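Local coordinates for protein Rubredoxin\:oxygen oxidoreductase (Desulfovibrio gigas, PDB 1E5D) that reduces dioxygen to water by a four-electron reaction, using a diiron centre in a lactamase-fold part and FMN in a flavodoxin-like part, at residues 4-9 against 175-180; 11-16 against 57-62; 133-138 against 153-158; 18-23 against 31-36. One frame throughout, in Å; residues are numbered along the deposited sequence.

Contact 1 of 4, residues 4-9 against 175-180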
# COMPACT_ATOMS: atom_id res chain seq x y z
N THR A 4 -20.80 10.27 -32.28
CA THR A 4 -20.54 11.70 -32.30
C THR A 4 -19.76 12.07 -33.55
O THR A 4 -18.71 11.48 -33.84
CB THR A 4 -19.78 12.16 -31.04
OG1 THR A 4 -20.54 11.84 -29.87
CG2 THR A 4 -19.63 13.67 -31.04
N LYS A 5 -20.28 13.02 -34.31
CA LYS A 5 -19.65 13.41 -35.56
C LYS A 5 -18.47 14.32 -35.26
O LYS A 5 -18.60 15.37 -34.64
CB LYS A 5 -20.62 14.12 -36.50
CG LYS A 5 -20.52 13.66 -37.95
CD LYS A 5 -20.26 14.83 -38.89
CE LYS A 5 -20.65 14.49 -40.32
NZ LYS A 5 -21.88 15.21 -40.75
N ILE A 6 -17.30 13.88 -35.72
CA ILE A 6 -16.14 14.75 -35.47
C ILE A 6 -16.04 15.71 -36.65
O ILE A 6 -16.21 16.91 -36.48
CB ILE A 6 -14.87 13.92 -35.27
CG1 ILE A 6 -14.98 12.92 -34.11
CG2 ILE A 6 -13.67 14.82 -35.10
CD1 ILE A 6 -13.97 11.80 -34.20
N ILE A 7 -15.79 15.11 -37.80
CA ILE A 7 -15.87 15.70 -39.12
C ILE A 7 -16.62 14.71 -40.03
O ILE A 7 -16.85 13.56 -39.65
CB ILE A 7 -14.51 16.03 -39.76
CG1 ILE A 7 -13.57 14.84 -39.92
CG2 ILE A 7 -13.83 17.14 -38.98
CD1 ILE A 7 -12.31 15.17 -40.68
N ASP A 8 -16.99 15.19 -41.20
CA ASP A 8 -17.76 14.40 -42.16
C ASP A 8 -17.10 13.05 -42.39
O ASP A 8 -15.92 12.98 -42.75
CB ASP A 8 -17.89 15.16 -43.48
CG ASP A 8 -18.53 16.53 -43.31
OD1 ASP A 8 -19.66 16.57 -42.77
OD2 ASP A 8 -17.92 17.56 -43.69
N GLY A 9 -17.85 11.98 -42.16
CA GLY A 9 -17.32 10.64 -42.33
C GLY A 9 -16.46 10.12 -41.19
O GLY A 9 -15.99 8.98 -41.28
N GLU A 175 -19.52 16.39 -22.45
CA GLU A 175 -18.70 17.14 -23.39
C GLU A 175 -17.61 16.23 -23.96
O GLU A 175 -16.86 15.63 -23.19
CB GLU A 175 -18.05 18.35 -22.74
CG GLU A 175 -18.89 19.38 -22.04
CD GLU A 175 -19.70 18.89 -20.86
OE1 GLU A 175 -19.17 18.73 -19.74
OE2 GLU A 175 -20.90 18.62 -21.09
N ARG A 176 -17.52 16.09 -25.28
CA ARG A 176 -16.54 15.18 -25.86
C ARG A 176 -15.37 15.92 -26.52
O ARG A 176 -14.45 15.30 -27.06
CB ARG A 176 -17.19 14.25 -26.88
CG ARG A 176 -18.57 13.74 -26.56
CD ARG A 176 -18.73 13.23 -25.13
NE ARG A 176 -17.58 12.40 -24.76
CZ ARG A 176 -17.49 11.14 -25.15
NH1 ARG A 176 -18.47 10.62 -25.89
NH2 ARG A 176 -16.44 10.41 -24.80
N PHE A 177 -15.38 17.26 -26.48
CA PHE A 177 -14.30 18.00 -27.13
C PHE A 177 -13.55 18.91 -26.18
O PHE A 177 -14.12 19.47 -25.25
CB PHE A 177 -14.88 18.80 -28.30
CG PHE A 177 -15.36 17.86 -29.41
CD1 PHE A 177 -14.46 17.23 -30.25
CD2 PHE A 177 -16.71 17.62 -29.56
CE1 PHE A 177 -14.92 16.38 -31.23
CE2 PHE A 177 -17.18 16.78 -30.56
CZ PHE A 177 -16.28 16.15 -31.40
N SER A 178 -12.24 19.02 -26.43
CA SER A 178 -11.36 19.76 -25.53
C SER A 178 -11.80 21.20 -25.35
O SER A 178 -11.60 21.80 -24.29
CB SER A 178 -9.92 19.70 -26.06
OG SER A 178 -9.83 20.22 -27.37
N ASP A 179 -12.40 21.79 -26.38
CA ASP A 179 -12.81 23.19 -26.29
C ASP A 179 -14.08 23.37 -25.47
O ASP A 179 -14.52 24.49 -25.27
CB ASP A 179 -13.05 23.78 -27.68
CG ASP A 179 -14.13 23.03 -28.44
OD1 ASP A 179 -15.33 23.36 -28.31
OD2 ASP A 179 -13.78 22.09 -29.18
N GLN A 180 -14.68 22.28 -25.02
CA GLN A 180 -15.93 22.41 -24.27
C GLN A 180 -15.70 22.26 -22.77
O GLN A 180 -16.65 22.35 -22.00
CB GLN A 180 -16.94 21.36 -24.71
CG GLN A 180 -17.22 21.33 -26.20
CD GLN A 180 -18.08 20.13 -26.56
OE1 GLN A 180 -17.68 18.98 -26.32
NE2 GLN A 180 -19.24 20.39 -27.13
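Thr4 and Phe177 reach toward each other tip to tip, and the hydrophobic side of this contact centres on the far end of the phenylalanine ring. Thr4 CG2 stands anti to its own backbone N and lies 4.0 Å from Phe177 CE2, while Thr4 OG1, beside that N, is turned toward the aliphatic part of Arg176, with 4.3 Å to Arg176 CG. Ile6 approaches more loosely: its CG2 comes within 4.4 Å of Phe177 CE1. The backbone between them joins in, since Lys5 O lies 4.1 Å from Phe177 CZ, an oblique approach to the ring. The segments therefore meet through dispersion forces, and they share only a modest interface.

Each segment also holds polar bonds of its own. In 175-180, Phe177 N donates to Gln180 OE1 at 2.9 Å, and a backbone bond from Gln180 N back to Phe177 O closes the same short 3-10 turn. Both polar groups of the Phe177 backbone are thus tied to Gln180, which steadies the residue that carries the ring. In 4-9, a salt bridge of 3.3 Å between Lys5 NZ and Asp8 OD1, whose hydrogen bond is weak, spans the corner of the chain.

Arg231 makes a cation-pi contact with Phe177 and a salt bridge to Asp179. Segment 4-9 lies on an outermost strand of the seven-stranded sheet, paired with strand 10-17; 175-180 is part of the connection to helix 183-198. The contact sets that edge strand against the loop that follows strand 160-164 of the six-stranded sheet, near the protein surface.

Contact 2 of 4, residues 11-16 against 57-62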
# COMPACT_ATOMS: atom_id res chain seq x y z
N HIS A 11 -16.55 9.37 -37.09
CA HIS A 11 -17.37 9.41 -35.88
C HIS A 11 -16.67 8.77 -34.69
O HIS A 11 -15.97 7.76 -34.81
CB HIS A 11 -18.72 8.73 -36.10
CG HIS A 11 -19.41 9.16 -37.35
ND1 HIS A 11 -20.52 9.98 -37.34
CD2 HIS A 11 -19.15 8.88 -38.65
CE1 HIS A 11 -20.91 10.19 -38.58
NE2 HIS A 11 -20.10 9.53 -39.39
N LEU A 12 -16.91 9.39 -33.56
CA LEU A 12 -16.51 8.93 -32.24
C LEU A 12 -17.53 7.93 -31.73
O LEU A 12 -18.70 8.27 -31.53
CB LEU A 12 -16.38 10.13 -31.32
CG LEU A 12 -16.07 9.97 -29.83
CD1 LEU A 12 -17.36 9.82 -29.04
CD2 LEU A 12 -15.14 8.80 -29.56
N VAL A 13 -17.11 6.68 -31.50
CA VAL A 13 -18.03 5.72 -30.89
C VAL A 13 -17.37 5.13 -29.64
O VAL A 13 -16.15 5.22 -29.47
CB VAL A 13 -18.43 4.59 -31.84
CG1 VAL A 13 -19.38 5.10 -32.91
CG2 VAL A 13 -17.20 3.97 -32.49
N GLY A 14 -18.17 4.51 -28.78
CA GLY A 14 -17.64 3.82 -27.61
C GLY A 14 -18.48 3.98 -26.37
O GLY A 14 -19.71 3.94 -26.41
N ALA A 15 -17.82 4.18 -25.22
CA ALA A 15 -18.56 4.26 -23.98
C ALA A 15 -17.93 5.23 -22.99
O ALA A 15 -16.71 5.26 -22.81
CB ALA A 15 -18.67 2.88 -23.35
N ILE A 16 -18.80 5.99 -22.35
CA ILE A 16 -18.46 6.84 -21.23
C ILE A 16 -18.56 6.02 -19.94
O ILE A 16 -19.61 5.48 -19.63
CB ILE A 16 -19.36 8.08 -21.11
CG1 ILE A 16 -19.64 8.79 -22.42
CG2 ILE A 16 -18.74 9.03 -20.10
CD1 ILE A 16 -19.48 10.29 -22.38
N GLY A 57 -21.31 -3.86 -26.48
CA GLY A 57 -22.66 -3.45 -26.85
C GLY A 57 -22.80 -1.98 -27.13
O GLY A 57 -23.32 -1.58 -28.17
N GLU A 58 -22.34 -1.12 -26.20
CA GLU A 58 -22.47 0.31 -26.48
C GLU A 58 -21.70 0.68 -27.74
O GLU A 58 -22.09 1.57 -28.48
CB GLU A 58 -21.95 1.16 -25.32
CG GLU A 58 -22.62 0.91 -23.99
CD GLU A 58 -22.67 2.18 -23.15
OE1 GLU A 58 -22.01 3.17 -23.54
OE2 GLU A 58 -23.36 2.16 -22.10
N LEU A 59 -20.58 -0.02 -27.97
CA LEU A 59 -19.79 0.29 -29.16
C LEU A 59 -20.57 -0.07 -30.41
O LEU A 59 -20.70 0.73 -31.33
CB LEU A 59 -18.44 -0.44 -29.12
CG LEU A 59 -17.57 -0.38 -30.37
CD1 LEU A 59 -17.18 1.05 -30.71
CD2 LEU A 59 -16.33 -1.24 -30.20
N LEU A 60 -21.12 -1.29 -30.44
CA LEU A 60 -21.81 -1.73 -31.66
C LEU A 60 -23.04 -0.88 -31.92
O LEU A 60 -23.36 -0.57 -33.07
CB LEU A 60 -22.18 -3.21 -31.56
CG LEU A 60 -21.04 -4.21 -31.72
CD1 LEU A 60 -21.47 -5.57 -31.19
CD2 LEU A 60 -20.62 -4.29 -33.18
N CYS A 61 -23.72 -0.50 -30.85
CA CYS A 61 -24.90 0.35 -30.98
C CYS A 61 -24.51 1.66 -31.65
O CYS A 61 -25.16 2.14 -32.57
CB CYS A 61 -25.52 0.63 -29.61
SG CYS A 61 -27.27 0.18 -29.44
N GLY A 62 -23.41 2.24 -31.18
CA GLY A 62 -22.95 3.53 -31.69
C GLY A 62 -22.60 3.41 -33.15
O GLY A 62 -23.10 4.16 -33.98
O HOH W 1 -21.69 5.87 -22.57
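Glu58 and Leu59 of helix 56-64 pack against Val13, Gly14 and Ala15, setting the helix against strand 10-17 in the layered alpha/beta architecture of the metallo-beta-lactamase fold. The Glu58 side chain can be followed from its root to its tip. Its CB sits 3.7 Å from Gly14 O and 4.2 Å from Ala15 CB. The chain bends at chi2 (-148°), which sets the position of CD, and the carboxylate then lies beside the alanine, with Glu58 OE1 3.4 Å from Ala15 CB. At the tip the same oxygen accepts a bond of 2.9 Å from a water, and that water in turn accepts one from Ile16 N, also at 2.9 Å. Gln2 NE2 is a further donor to Glu58 OE1, so the one carboxylate oxygen links the helix both to the strand backbone and to the N-terminal residues.

Leu59 supplies the apolar half. It crosses Val13 at about a right angle, touching it through CD1, and reaches on to Ala37 of the next strand and Leu91 of helix 88-95. The packing is close: Leu59 CD1 is 3.4 Å from Val13 CG2. On the other branch, Val13 CG1 rests 3.6 Å from the carbonyl carbon C of Gly62.

Contact 3 of 4, residues 133-138 against 153-158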
# COMPACT_ATOMS: atom_id res chain seq x y z
N GLY A 133 -10.01 4.19 -49.63
CA GLY A 133 -10.83 4.63 -50.73
C GLY A 133 -10.50 6.08 -51.07
O GLY A 133 -9.41 6.38 -51.57
N LYS A 134 -11.42 6.99 -50.78
CA LYS A 134 -11.12 8.41 -50.99
C LYS A 134 -10.04 8.86 -50.01
O LYS A 134 -9.16 9.66 -50.34
CB LYS A 134 -12.39 9.25 -50.87
CG LYS A 134 -12.34 10.27 -49.75
CD LYS A 134 -13.68 10.94 -49.51
CE LYS A 134 -13.58 12.45 -49.56
NZ LYS A 134 -12.95 13.03 -48.35
N ARG A 135 -10.06 8.38 -48.76
CA ARG A 135 -9.03 8.85 -47.84
C ARG A 135 -7.84 7.90 -47.83
O ARG A 135 -7.96 6.74 -48.23
CB ARG A 135 -9.60 9.00 -46.42
CG ARG A 135 -10.53 10.19 -46.31
CD ARG A 135 -11.34 10.22 -45.03
NE ARG A 135 -12.76 9.96 -45.24
CZ ARG A 135 -13.69 10.89 -45.09
NH1 ARG A 135 -13.32 12.11 -44.74
NH2 ARG A 135 -14.98 10.64 -45.29
N THR A 136 -6.70 8.38 -47.36
CA THR A 136 -5.57 7.45 -47.14
C THR A 136 -4.93 7.73 -45.79
O THR A 136 -4.57 8.85 -45.44
CB THR A 136 -4.57 7.50 -48.31
OG1 THR A 136 -3.25 7.79 -47.83
CG2 THR A 136 -4.93 8.61 -49.29
N VAL A 137 -4.81 6.68 -44.97
CA VAL A 137 -4.29 6.87 -43.61
C VAL A 137 -2.83 6.46 -43.53
O VAL A 137 -2.38 5.58 -44.25
CB VAL A 137 -5.13 6.07 -42.60
CG1 VAL A 137 -5.18 4.60 -42.97
CG2 VAL A 137 -4.58 6.26 -41.19
N THR A 138 -2.08 7.11 -42.64
CA THR A 138 -0.67 6.78 -42.49
C THR A 138 -0.34 6.33 -41.07
O THR A 138 -0.78 6.92 -40.09
CB THR A 138 0.20 7.99 -42.87
OG1 THR A 138 -0.04 8.29 -44.25
CG2 THR A 138 1.67 7.67 -42.71
N SER A 153 -2.33 6.76 -35.81
CA SER A 153 -2.81 6.84 -37.19
C SER A 153 -3.04 8.28 -37.61
O SER A 153 -3.66 9.06 -36.90
CB SER A 153 -4.11 6.05 -37.38
OG SER A 153 -3.83 4.67 -37.46
N TRP A 154 -2.52 8.58 -38.79
CA TRP A 154 -2.54 9.94 -39.31
C TRP A 154 -3.33 10.04 -40.61
O TRP A 154 -3.06 9.31 -41.57
CB TRP A 154 -1.11 10.41 -39.54
CG TRP A 154 -0.95 11.80 -40.05
CD1 TRP A 154 -0.22 12.21 -41.13
CD2 TRP A 154 -1.54 12.98 -39.49
NE1 TRP A 154 -0.32 13.57 -41.27
CE2 TRP A 154 -1.13 14.07 -40.28
CE3 TRP A 154 -2.38 13.23 -38.39
CZ2 TRP A 154 -1.52 15.38 -40.01
CZ3 TRP A 154 -2.78 14.53 -38.13
CH2 TRP A 154 -2.35 15.59 -38.94
N PHE A 155 -4.28 10.95 -40.60
CA PHE A 155 -4.98 11.44 -41.78
C PHE A 155 -4.39 12.80 -42.13
O PHE A 155 -4.79 13.83 -41.58
CB PHE A 155 -6.49 11.51 -41.54
CG PHE A 155 -7.15 10.14 -41.59
CD1 PHE A 155 -7.56 9.59 -42.79
CD2 PHE A 155 -7.34 9.41 -40.43
CE1 PHE A 155 -8.15 8.34 -42.85
CE2 PHE A 155 -7.93 8.16 -40.48
CZ PHE A 155 -8.32 7.62 -41.69
N ALA A 156 -3.41 12.77 -43.02
CA ALA A 156 -2.67 13.96 -43.42
C ALA A 156 -3.59 15.00 -44.04
O ALA A 156 -3.53 16.19 -43.73
CB ALA A 156 -1.55 13.59 -44.38
N ASP A 157 -4.48 14.57 -44.93
CA ASP A 157 -5.36 15.58 -45.52
C ASP A 157 -6.35 16.11 -44.49
O ASP A 157 -6.47 17.33 -44.33
CB ASP A 157 -6.06 14.98 -46.75
CG ASP A 157 -5.05 14.82 -47.88
OD1 ASP A 157 -4.48 15.84 -48.32
OD2 ASP A 157 -4.83 13.66 -48.29
N GLU A 158 -7.05 15.24 -43.77
CA GLU A 158 -8.00 15.71 -42.77
C GLU A 158 -7.31 16.26 -41.53
O GLU A 158 -7.96 16.91 -40.71
CB GLU A 158 -8.95 14.58 -42.36
CG GLU A 158 -10.09 14.40 -43.36
CD GLU A 158 -9.76 13.36 -44.41
OE1 GLU A 158 -8.62 12.85 -44.41
OE2 GLU A 158 -10.65 13.07 -45.23
O HOH W 2 -2.14 10.25 -44.61
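Arg135 bends at chi3 (-110°) to bring NE round, and Glu158 bends at chi2 (93°) to turn its CD back. The two side chains cross at about a right angle. Arg135 NH1 donates to Glu158 OE2 at 2.9 Å in a salt bridge, meeting that oxygen from above the carboxylate plane. Lys134 joins at longer range, its NZ 3.9 Å from Glu158 OE2 and over one face of the guanidinium, offset toward the rim.

Farther along, the segments form the beta hairpin of strands 136-141 and 151-155. Thr138 and Trp154 are an antiparallel hydrogen-bonded pair, with Thr138 N to Trp154 O at 2.6 Å and Trp154 N to Thr138 O at 2.7 Å. A water between the two segments donates to Thr136 O, accepts from Ala156 N and also bonds Thr138 OG1. Val137 CB lies over the face of the Phe155 ring in a CH-pi contact, 4.0 Å from the centroid, and Arg135 CB meets the ring edge 3.9 Å from Phe155 CE1. Phe10 also packs on this ring, edge-to-face.

Arg135, with Lys134 at longer range, would be expected to stabilise Glu158 as an anion, while bonds from Arg135 NH2 to Glu41 O, and weakly from NH1 to Asp8 O, tie the guanidinium to the chain just beyond strands 4-7 and 33-40.

Contact 4 of 4, residues 18-23 against 31-36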
# COMPACT_ATOMS: atom_id res chain seq x y z
N TRP A 18 -18.62 6.63 -16.45
CA TRP A 18 -18.78 7.55 -15.34
C TRP A 18 -18.23 7.04 -14.01
O TRP A 18 -17.68 7.83 -13.24
CB TRP A 18 -20.26 7.85 -15.14
CG TRP A 18 -20.98 8.40 -16.32
CD1 TRP A 18 -21.66 7.73 -17.30
CD2 TRP A 18 -21.10 9.79 -16.65
NE1 TRP A 18 -22.19 8.61 -18.21
CE2 TRP A 18 -21.86 9.88 -17.82
CE3 TRP A 18 -20.63 10.95 -16.03
CZ2 TRP A 18 -22.16 11.11 -18.41
CZ3 TRP A 18 -20.94 12.17 -16.61
CH2 TRP A 18 -21.69 12.24 -17.79
N ASN A 19 -18.40 5.75 -13.74
CA ASN A 19 -18.11 5.22 -12.41
C ASN A 19 -16.68 4.77 -12.18
O ASN A 19 -16.33 4.39 -11.06
CB ASN A 19 -19.04 4.02 -12.14
CG ASN A 19 -20.49 4.42 -12.20
OD1 ASN A 19 -20.83 5.59 -12.07
ND2 ASN A 19 -21.38 3.46 -12.41
N SER A 20 -15.84 4.80 -13.22
CA SER A 20 -14.47 4.34 -13.07
C SER A 20 -13.74 5.08 -11.96
O SER A 20 -13.57 6.31 -11.97
CB SER A 20 -13.72 4.50 -14.39
OG SER A 20 -12.38 4.02 -14.30
N ARG A 21 -13.25 4.35 -10.95
CA ARG A 21 -12.43 5.09 -9.99
C ARG A 21 -11.08 4.37 -9.92
O ARG A 21 -10.04 5.01 -10.08
CB ARG A 21 -13.11 5.21 -8.64
CG ARG A 21 -14.40 6.01 -8.70
CD ARG A 21 -14.09 7.50 -8.82
NE ARG A 21 -15.32 8.28 -8.66
CZ ARG A 21 -16.22 8.47 -9.61
NH1 ARG A 21 -16.07 7.95 -10.82
NH2 ARG A 21 -17.30 9.19 -9.34
N ASP A 22 -11.14 3.07 -9.69
CA ASP A 22 -9.98 2.21 -9.85
C ASP A 22 -9.74 2.08 -11.36
O ASP A 22 -10.44 1.32 -12.03
CB ASP A 22 -10.15 0.85 -9.20
CG ASP A 22 -9.06 -0.16 -9.50
OD1 ASP A 22 -8.11 0.10 -10.26
OD2 ASP A 22 -9.13 -1.29 -8.95
N PHE A 23 -8.77 2.82 -11.87
CA PHE A 23 -8.43 2.77 -13.29
C PHE A 23 -7.38 1.70 -13.55
O PHE A 23 -6.20 1.86 -13.24
CB PHE A 23 -7.95 4.14 -13.77
CG PHE A 23 -8.00 4.29 -15.28
CD1 PHE A 23 -9.21 4.43 -15.94
CD2 PHE A 23 -6.83 4.29 -16.03
CE1 PHE A 23 -9.27 4.55 -17.32
CE2 PHE A 23 -6.88 4.42 -17.41
CZ PHE A 23 -8.10 4.55 -18.05
N MET A 31 -12.44 11.26 -12.07
CA MET A 31 -13.44 11.88 -12.94
C MET A 31 -14.00 10.88 -13.92
O MET A 31 -14.63 11.22 -14.93
CB MET A 31 -12.82 13.05 -13.71
CG MET A 31 -13.01 14.41 -13.04
SD MET A 31 -12.06 15.72 -13.83
CE MET A 31 -10.42 14.99 -13.82
N GLY A 32 -13.78 9.59 -13.66
CA GLY A 32 -14.29 8.61 -14.61
C GLY A 32 -13.36 8.54 -15.80
O GLY A 32 -12.22 8.98 -15.73
N THR A 33 -13.84 7.97 -16.89
CA THR A 33 -13.03 7.87 -18.10
C THR A 33 -13.94 7.50 -19.26
O THR A 33 -15.16 7.32 -19.13
CB THR A 33 -11.91 6.84 -17.91
OG1 THR A 33 -11.08 6.77 -19.08
CG2 THR A 33 -12.49 5.44 -17.74
N THR A 34 -13.36 7.39 -20.44
CA THR A 34 -14.14 6.95 -21.58
C THR A 34 -13.33 5.91 -22.36
O THR A 34 -12.13 5.73 -22.18
CB THR A 34 -14.55 8.07 -22.56
OG1 THR A 34 -13.42 8.46 -23.37
CG2 THR A 34 -15.00 9.31 -21.80
N TYR A 35 -14.05 5.23 -23.24
CA TYR A 35 -13.37 4.32 -24.16
C TYR A 35 -13.76 4.76 -25.56
O TYR A 35 -14.93 4.63 -25.94
CB TYR A 35 -13.76 2.88 -23.81
CG TYR A 35 -13.30 2.56 -22.39
CD1 TYR A 35 -11.95 2.33 -22.16
CD2 TYR A 35 -14.19 2.50 -21.33
CE1 TYR A 35 -11.49 2.05 -20.89
CE2 TYR A 35 -13.74 2.21 -20.06
CZ TYR A 35 -12.40 1.99 -19.85
OH TYR A 35 -11.92 1.69 -18.59
N ASN A 36 -12.78 5.31 -26.26
CA ASN A 36 -12.96 5.96 -27.55
C ASN A 36 -12.49 5.07 -28.69
O ASN A 36 -11.37 4.58 -28.71
CB ASN A 36 -12.20 7.29 -27.59
CG ASN A 36 -12.67 8.26 -26.53
OD1 ASN A 36 -13.78 8.14 -26.02
ND2 ASN A 36 -11.83 9.23 -26.20
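Ser20 and Gly32 bring their backbones within 4.5 Å, CA to CA, where the chain folds back on itself before strand 33-40 enters the seven-stranded sheet of the metallo-beta-lactamase fold. Gly32 has a positive phi (79°) and an extended psi (-163°). A CB here would run into Trp18 O, which lies 3.7 Å from Gly32 CA; Ser20 O is 3.6 Å from that CA in a CA-H...O contact. From Thr33 onward the second segment is a regular strand, whereas 18-23 is mostly irregular and becomes strand only at Asp22.

Those two carbonyls are also gathered by Arg21. Its chain curls back at chi2, and NH1 donates to Trp18 O at 2.9 Å, in the carbonyl plane on a lone pair, and to Ser20 O from above that carbonyl's plane. The bonds hold the turn of 18-21 in the shape that Gly32 packs against.

Beyond them, Thr33 crosses Phe23 at about a right angle. Thr33 CG2 meets the edge of the ring in its plane, 3.4 Å from Phe23 CE1, and also touches Ser20 CB at 3.7 Å. Phe23 packs edge-to-face on His226, which lines the diiron pocket, and its side chain lies about 4 Å, nearest atoms, from an oxygen molecule in the pocket, probably from the crystallisation liquor. The strand adds second-shell groups: Thr34 O is bonded to His226 ND1, which would help orient that imidazole, and Tyr35 OH is bonded to His24 NE2 of the oxygen pocket. That same Tyr35 OH lies 4.1 Å from Phe23 CE1.

How the contacts relate
Contacts 1, 2 and 4 gather on the seven-stranded sheet, where strands 4-7, 10-17 and 33-40 are successive neighbours; their centres lie 14 to 19 Å apart. Contact 3 belongs to the six-stranded sheet, 18 Å from contact 1 and about 30 Å from contact 4, centre to centre. Along the chain, contact 1 encloses all the others: contact 4 falls within the span of contact 2, and contact 3 follows both. Arg176 of contact 1 packs on Leu12 and Ile16 of contact 2 and on Thr34 and Asn36 of contact 4, while Ile7 touches Glu158 of contact 3. Contact 1 thus touches each of the others, and contact 4 lies closest to the diiron site.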